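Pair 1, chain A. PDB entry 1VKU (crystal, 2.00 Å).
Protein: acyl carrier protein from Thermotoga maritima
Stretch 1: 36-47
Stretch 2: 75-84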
# COMPACT_ATOMS: atom_id res chain seq x y z
N THR A 36 -6.18 -10.38 8.41
CA THR A 36 -5.33 -11.28 7.59
C THR A 36 -5.37 -11.02 6.09
O THR A 36 -6.15 -11.62 5.37
CB THR A 36 -5.59 -12.77 7.86
OG1 THR A 36 -5.28 -13.08 9.23
CG2 THR A 36 -4.57 -13.64 7.09
N VAL A 37 -4.46 -10.16 5.65
CA VAL A 37 -4.39 -9.72 4.27
C VAL A 37 -3.60 -10.67 3.36
O VAL A 37 -2.48 -11.06 3.67
CB VAL A 37 -3.78 -8.30 4.24
CG1 VAL A 37 -3.36 -7.90 2.85
CG2 VAL A 37 -4.80 -7.31 4.79
N ASP A 38 -4.22 -11.04 2.23
CA ASP A 38 -3.51 -11.66 1.12
C ASP A 38 -3.23 -10.59 0.06
O ASP A 38 -4.11 -9.83 -0.33
CB ASP A 38 -4.36 -12.79 0.55
CG ASP A 38 -3.65 -13.59 -0.55
OD1 ASP A 38 -2.97 -13.01 -1.41
OD2 ASP A 38 -3.76 -14.82 -0.67
N GLU A 39 -1.98 -10.51 -0.38
CA GLU A 39 -1.55 -9.66 -1.48
C GLU A 39 -2.40 -9.74 -2.76
O GLU A 39 -2.43 -8.78 -3.54
CB GLU A 39 -0.17 -10.09 -1.89
CG GLU A 39 0.95 -9.21 -1.42
CD GLU A 39 2.26 -9.61 -2.05
OE1 GLU A 39 2.25 -10.09 -3.21
OE2 GLU A 39 3.31 -9.48 -1.40
N GLU A 40 -3.02 -10.89 -2.99
CA GLU A 40 -3.80 -11.14 -4.19
C GLU A 40 -5.19 -10.53 -4.14
O GLU A 40 -5.85 -10.46 -5.17
CB GLU A 40 -3.93 -12.64 -4.46
CG GLU A 40 -2.64 -13.32 -4.92
CD GLU A 40 -2.05 -12.70 -6.19
OE1 GLU A 40 -2.81 -12.48 -7.17
OE2 GLU A 40 -0.82 -12.45 -6.22
N ASN A 41 -5.64 -10.12 -2.95
CA ASN A 41 -6.92 -9.41 -2.80
C ASN A 41 -6.93 -8.08 -3.54
O ASN A 41 -5.96 -7.31 -3.47
CB ASN A 41 -7.21 -9.07 -1.33
CG ASN A 41 -7.29 -10.29 -0.42
OD1 ASN A 41 -6.78 -10.27 0.73
ND2 ASN A 41 -7.92 -11.35 -0.90
N THR A 42 -8.05 -7.77 -4.18
CA THR A 42 -8.23 -6.44 -4.74
C THR A 42 -8.56 -5.49 -3.61
O THR A 42 -9.12 -5.89 -2.58
CB THR A 42 -9.33 -6.44 -5.78
OG1 THR A 42 -10.57 -6.76 -5.14
CG2 THR A 42 -9.15 -7.61 -6.73
N PHE A 43 -8.23 -4.23 -3.79
CA PHE A 43 -8.61 -3.25 -2.79
C PHE A 43 -10.10 -3.15 -2.69
O PHE A 43 -10.64 -2.93 -1.61
CB PHE A 43 -8.01 -1.90 -3.10
CG PHE A 43 -6.63 -1.78 -2.63
CD1 PHE A 43 -6.36 -1.61 -1.28
CD2 PHE A 43 -5.57 -1.88 -3.52
CE1 PHE A 43 -5.07 -1.54 -0.81
CE2 PHE A 43 -4.26 -1.79 -3.08
CZ PHE A 43 -4.01 -1.62 -1.73
N LYS A 44 -10.75 -3.31 -3.84
CA LYS A 44 -12.18 -3.25 -3.97
C LYS A 44 -12.80 -4.29 -3.07
O LYS A 44 -13.69 -3.98 -2.29
CB LYS A 44 -12.59 -3.48 -5.42
CG LYS A 44 -14.08 -3.62 -5.64
CD LYS A 44 -14.42 -3.47 -7.11
CE LYS A 44 -15.92 -3.33 -7.31
NZ LYS A 44 -16.60 -4.65 -7.37
N GLU A 45 -12.32 -5.52 -3.16
CA GLU A 45 -12.87 -6.54 -2.29
C GLU A 45 -12.57 -6.30 -0.81
O GLU A 45 -13.33 -6.72 0.04
CB GLU A 45 -12.49 -7.95 -2.73
CG GLU A 45 -11.14 -8.44 -2.25
CD GLU A 45 -10.82 -9.78 -2.86
OE1 GLU A 45 -11.59 -10.74 -2.65
OE2 GLU A 45 -9.81 -9.88 -3.58
N LEU A 46 -11.48 -5.61 -0.49
CA LEU A 46 -11.21 -5.27 0.91
C LEU A 46 -12.06 -4.11 1.42
O LEU A 46 -11.94 -3.71 2.58
CB LEU A 46 -9.73 -4.96 1.12
CG LEU A 46 -8.83 -6.16 0.90
CD1 LEU A 46 -7.44 -5.82 1.34
CD2 LEU A 46 -9.34 -7.35 1.68
N GLY A 47 -12.91 -3.57 0.54
CA GLY A 47 -13.75 -2.41 0.83
C GLY A 47 -13.08 -1.06 0.68
O GLY A 47 -13.48 -0.11 1.32
N LYS A 75 -3.84 2.71 -11.58
CA LYS A 75 -3.63 1.38 -12.12
C LYS A 75 -3.63 0.32 -11.01
O LYS A 75 -3.60 -0.88 -11.27
CB LYS A 75 -2.29 1.35 -12.87
CG LYS A 75 -2.23 2.13 -14.20
CD LYS A 75 -0.80 2.10 -14.83
N ILE A 76 -3.64 0.77 -9.76
CA ILE A 76 -3.60 -0.10 -8.58
C ILE A 76 -4.93 -0.84 -8.46
O ILE A 76 -5.99 -0.21 -8.44
CB ILE A 76 -3.32 0.76 -7.31
CG1 ILE A 76 -1.84 1.16 -7.25
CG2 ILE A 76 -3.70 0.02 -6.04
CD1 ILE A 76 -1.50 2.12 -6.14
N ARG A 77 -4.86 -2.17 -8.40
CA ARG A 77 -6.04 -3.04 -8.32
C ARG A 77 -5.98 -3.91 -7.09
O ARG A 77 -6.93 -4.03 -6.35
CB ARG A 77 -6.10 -3.97 -9.54
CG ARG A 77 -7.13 -3.62 -10.54
CD ARG A 77 -7.42 -2.16 -10.56
NE ARG A 77 -7.76 -1.66 -11.88
CZ ARG A 77 -8.18 -0.44 -12.10
NH1 ARG A 77 -8.31 0.40 -11.07
NH2 ARG A 77 -8.47 -0.05 -13.33
N LYS A 78 -4.82 -4.54 -6.92
CA LYS A 78 -4.58 -5.51 -5.89
C LYS A 78 -3.64 -4.92 -4.88
O LYS A 78 -2.85 -4.04 -5.22
CB LYS A 78 -3.91 -6.73 -6.49
CG LYS A 78 -4.83 -7.52 -7.31
CD LYS A 78 -4.08 -8.56 -8.05
CE LYS A 78 -5.06 -9.61 -8.46
NZ LYS A 78 -4.38 -10.68 -9.19
N VAL A 79 -3.75 -5.39 -3.65
CA VAL A 79 -2.73 -5.13 -2.64
C VAL A 79 -1.30 -5.28 -3.21
O VAL A 79 -0.48 -4.38 -3.10
CB VAL A 79 -2.95 -5.99 -1.40
CG1 VAL A 79 -1.91 -5.65 -0.36
CG2 VAL A 79 -4.31 -5.71 -0.81
N LYS A 80 -1.02 -6.42 -3.84
CA LYS A 80 0.26 -6.70 -4.46
C LYS A 80 0.77 -5.50 -5.26
O LYS A 80 1.97 -5.24 -5.30
CB LYS A 80 0.10 -7.91 -5.40
CG LYS A 80 1.34 -8.34 -6.14
CD LYS A 80 0.97 -9.39 -7.21
N ASP A 81 -0.14 -4.77 -5.91
CA ASP A 81 0.21 -3.66 -6.82
C ASP A 81 0.80 -2.51 -6.03
O ASP A 81 1.74 -1.86 -6.46
CB ASP A 81 -1.02 -3.14 -7.60
CG ASP A 81 -1.56 -4.14 -8.59
OD1 ASP A 81 -0.75 -4.95 -9.14
OD2 ASP A 81 -2.78 -4.16 -8.91
N LEU A 82 0.22 -2.25 -4.87
CA LEU A 82 0.75 -1.20 -4.01
C LEU A 82 2.08 -1.60 -3.36
O LEU A 82 3.00 -0.79 -3.31
CB LEU A 82 -0.26 -0.82 -2.94
CG LEU A 82 0.27 0.12 -1.87
CD1 LEU A 82 0.58 1.48 -2.46
CD2 LEU A 82 -0.77 0.24 -0.81
N ILE A 83 2.19 -2.85 -2.92
CA ILE A 83 3.42 -3.36 -2.32
C ILE A 83 4.54 -3.22 -3.37
O ILE A 83 5.62 -2.75 -3.07
CB ILE A 83 3.24 -4.85 -1.89
CG1 ILE A 83 2.11 -5.05 -0.85
CG2 ILE A 83 4.57 -5.45 -1.39
CD1 ILE A 83 2.07 -4.02 0.30
N ASP A 84 4.23 -3.60 -4.60
CA ASP A 84 5.20 -3.58 -5.68
C ASP A 84 5.67 -2.17 -6.00
O ASP A 84 6.85 -1.94 -6.20
CB ASP A 84 4.59 -4.19 -6.93
CG ASP A 84 4.62 -5.72 -6.94
OD1 ASP A 84 5.25 -6.35 -6.04
OD2 ASP A 84 4.03 -6.37 -7.83
O HOH W 1 -9.31 -3.10 -6.61

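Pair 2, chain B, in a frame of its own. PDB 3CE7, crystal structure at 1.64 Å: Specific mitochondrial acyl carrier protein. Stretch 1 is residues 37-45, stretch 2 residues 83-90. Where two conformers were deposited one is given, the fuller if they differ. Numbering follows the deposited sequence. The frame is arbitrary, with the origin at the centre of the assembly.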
# COMPACT_ATOMS: atom_id res chain seq x y z
N LYS B 37 8.23 -10.43 -6.96
CA LYS B 37 7.32 -9.73 -7.86
C LYS B 37 6.02 -9.34 -7.17
O LYS B 37 5.37 -10.17 -6.53
CB LYS B 37 7.04 -10.58 -9.11
CG LYS B 37 8.25 -10.65 -10.05
CD LYS B 37 8.07 -11.68 -11.18
CE LYS B 37 8.24 -13.10 -10.68
NZ LYS B 37 8.08 -14.11 -11.78
N VAL B 38 5.64 -8.07 -7.31
CA VAL B 38 4.39 -7.60 -6.73
C VAL B 38 3.59 -6.83 -7.78
O VAL B 38 4.14 -6.01 -8.51
CB VAL B 38 4.65 -6.72 -5.46
CG1 VAL B 38 5.52 -5.51 -5.79
CG2 VAL B 38 3.34 -6.30 -4.81
N THR B 39 2.29 -7.13 -7.85
CA THR B 39 1.36 -6.39 -8.71
C THR B 39 0.25 -5.81 -7.84
O THR B 39 0.12 -6.17 -6.66
CB THR B 39 0.71 -7.29 -9.76
OG1 THR B 39 -0.25 -8.13 -9.11
CG2 THR B 39 1.76 -8.13 -10.49
N PRO B 40 -0.58 -4.90 -8.40
CA PRO B 40 -1.64 -4.34 -7.55
C PRO B 40 -2.64 -5.38 -7.02
O PRO B 40 -3.26 -5.15 -5.98
CB PRO B 40 -2.34 -3.34 -8.48
CG PRO B 40 -1.32 -3.02 -9.54
CD PRO B 40 -0.60 -4.32 -9.76
N SER B 41 -2.78 -6.51 -7.70
CA SER B 41 -3.73 -7.52 -7.24
C SER B 41 -3.10 -8.64 -6.39
O SER B 41 -3.81 -9.52 -5.88
CB SER B 41 -4.48 -8.13 -8.42
OG SER B 41 -3.57 -8.78 -9.28
N SER B 42 -1.77 -8.58 -6.21
CA SER B 42 -1.07 -9.58 -5.39
C SER B 42 -1.61 -9.55 -3.96
O SER B 42 -1.83 -8.49 -3.39
CB SER B 42 0.44 -9.31 -5.36
OG SER B 42 1.04 -9.37 -6.64
N LYS B 43 -1.84 -10.72 -3.37
CA LYS B 43 -2.15 -10.78 -1.94
C LYS B 43 -0.87 -10.49 -1.16
O LYS B 43 0.12 -11.22 -1.27
CB LYS B 43 -2.73 -12.15 -1.57
CG LYS B 43 -4.16 -12.37 -2.11
CD LYS B 43 -5.20 -11.73 -1.21
CE LYS B 43 -6.60 -11.78 -1.82
NZ LYS B 43 -6.84 -10.65 -2.77
N LEU B 44 -0.88 -9.40 -0.39
CA LEU B 44 0.31 -8.98 0.34
C LEU B 44 0.92 -10.11 1.16
O LEU B 44 2.14 -10.28 1.16
CB LEU B 44 -0.00 -7.79 1.26
CG LEU B 44 -0.36 -6.47 0.57
CD1 LEU B 44 -0.91 -5.49 1.60
CD2 LEU B 44 0.83 -5.89 -0.15
N GLU B 45 0.05 -10.89 1.81
CA GLU B 45 0.49 -11.96 2.70
C GLU B 45 1.23 -13.11 2.00
O GLU B 45 1.78 -13.99 2.67
CB GLU B 45 -0.69 -12.50 3.51
CG GLU B 45 -0.68 -12.09 4.99
CD GLU B 45 -1.02 -10.63 5.25
OE1 GLU B 45 -0.76 -10.18 6.39
OE2 GLU B 45 -1.57 -9.94 4.36
N PHE B 83 -7.04 -4.48 4.70
CA PHE B 83 -6.29 -4.40 3.44
C PHE B 83 -5.66 -5.75 3.13
O PHE B 83 -5.02 -6.37 4.00
CB PHE B 83 -5.16 -3.39 3.53
CG PHE B 83 -5.58 -1.94 3.37
CD1 PHE B 83 -6.63 -1.56 2.53
CD2 PHE B 83 -4.87 -0.95 4.04
CE1 PHE B 83 -6.99 -0.22 2.40
CE2 PHE B 83 -5.21 0.40 3.91
CZ PHE B 83 -6.26 0.77 3.08
N GLN B 84 -5.80 -6.20 1.88
CA GLN B 84 -5.15 -7.42 1.41
C GLN B 84 -4.25 -7.21 0.19
O GLN B 84 -3.34 -8.02 -0.05
CB GLN B 84 -6.17 -8.52 1.12
CG GLN B 84 -6.91 -9.00 2.34
CD GLN B 84 -7.90 -10.07 1.98
OE1 GLN B 84 -9.02 -9.78 1.53
NE2 GLN B 84 -7.51 -11.33 2.16
N THR B 85 -4.50 -6.15 -0.57
CA THR B 85 -3.74 -5.87 -1.79
C THR B 85 -3.35 -4.40 -1.91
O THR B 85 -3.98 -3.52 -1.27
CB THR B 85 -4.53 -6.22 -3.08
OG1 THR B 85 -5.58 -5.26 -3.28
CG2 THR B 85 -5.09 -7.64 -3.03
N LEU B 86 -2.34 -4.12 -2.72
CA LEU B 86 -1.94 -2.73 -2.96
C LEU B 86 -3.01 -1.95 -3.72
O LEU B 86 -3.15 -0.74 -3.51
CB LEU B 86 -0.64 -2.65 -3.75
CG LEU B 86 0.59 -3.22 -3.05
CD1 LEU B 86 1.71 -3.17 -4.04
CD2 LEU B 86 0.92 -2.44 -1.76
N GLN B 87 -3.76 -2.61 -4.60
CA GLN B 87 -4.82 -1.90 -5.30
C GLN B 87 -5.82 -1.30 -4.32
O GLN B 87 -6.29 -0.18 -4.51
CB GLN B 87 -5.56 -2.80 -6.29
CG GLN B 87 -6.50 -2.01 -7.19
CD GLN B 87 -5.73 -1.10 -8.12
OE1 GLN B 87 -5.08 -1.57 -9.06
NE2 GLN B 87 -5.78 0.20 -7.84
N GLU B 88 -6.14 -2.05 -3.26
CA GLU B 88 -7.07 -1.55 -2.24
C GLU B 88 -6.52 -0.30 -1.55
O GLU B 88 -7.26 0.65 -1.27
CB GLU B 88 -7.34 -2.64 -1.22
CG GLU B 88 -8.19 -3.78 -1.77
CD GLU B 88 -8.24 -4.97 -0.82
OE1 GLU B 88 -7.37 -5.06 0.05
OE2 GLU B 88 -9.15 -5.82 -0.97
N ILE B 89 -5.21 -0.32 -1.27
CA ILE B 89 -4.58 0.81 -0.60
C ILE B 89 -4.60 2.04 -1.51
O ILE B 89 -5.00 3.13 -1.07
CB ILE B 89 -3.16 0.47 -0.12
CG1 ILE B 89 -3.22 -0.74 0.81
CG2 ILE B 89 -2.56 1.69 0.62
CD1 ILE B 89 -1.87 -1.19 1.38
N ALA B 90 -4.18 1.85 -2.76
CA ALA B 90 -4.22 2.94 -3.76
C ALA B 90 -5.63 3.50 -3.90
O ALA B 90 -5.84 4.72 -3.91
CB ALA B 90 -3.69 2.46 -5.09
O HOH W 2 -0.75 -6.10 -3.91
O HOH W 3 -2.87 -10.18 1.98
O HOH W 4 -2.67 -7.01 5.32

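Two loops can dock against the start of a helix with the same main-chain hydrogen bonds and yet pack with different side chains; two acyl carrier proteins illustrate the principle. Over 14 central residues the pairs superpose with an RMSD of 0.7 Å. In each, a type I turn, A:Asp38 to A:Asn41 in pair 1 and B:Thr39 to B:Ser42 in pair 2, leads into a segment lying beside the N-terminus of a helix.

Two bonds are common to both. The turn offers a carbonyl to the first helical turn: A:Lys80 N donates to A:Glu39 O at 2.8 Å, and B:Gln87 N to B:Pro40 O at 2.9 Å. Further along, the direction reverses, with A:Phe43 N donating to A:Arg77 O at 2.9 Å and B:Leu44 N to B:Gln84 O at 2.8 Å. Proline is compatible with this scheme because its position contributes a carbonyl, which needs no amide hydrogen.

Between these bonds the pairs diverge. In pair 1, A:Val79 N reaches A:Asn41 O directly at 2.9 Å, and A:Thr42 and A:Lys78 form a single beta bridge, their CA atoms 3.9 Å apart. In pair 2 the matching atoms, B:Leu86 N and B:Ser42 O, stand 4.5 Å apart, and water 2 fills the gap, accepting from B:Leu86 N at 2.8 Å and lying 2.7 Å from B:Ser42 O.

The apolar packing is solved with different shapes. A:Phe43 lays one ring face against A:Val79, with A:Phe43 CZ 4.2 Å from A:Val79 CG2, and also reaches A:Leu82, where A:Phe43 CZ lies 3.8 Å from A:Leu82 CD2. At the matched positions pair 2 has leucine twice: B:Leu44 is smaller than A:Phe43, and B:Leu86 is larger than A:Val79, so the bulk is shared differently between the two sides. B:Leu44 CD2 meets B:Leu86 CD2 at 3.8 Å, while B:Leu44 CD1 approaches B:Ile89 CD1 at 4.4 Å.

The polar surroundings vary too. A:Glu40 folds back to form a salt bridge, A:Glu40 OE1 to A:Lys78 NZ at 3.1 Å. The corresponding B:Ser41 and B:Thr85 have no such charges; instead, B:Thr85 caps the helix, its OG1 accepting from B:Glu88 N at 3.3 Å. Both helices nevertheless use a matched acid to gather two preceding amides: A:Asp81 OD2 accepts from A:Arg77 N and A:Lys78 N, both at 2.9 Å, and B:Glu88 OE1 accepts from B:Gln84 N at 2.7 Å and B:Thr85 N at 3.1 Å. The longer glutamate delivers its carboxylate to the same task.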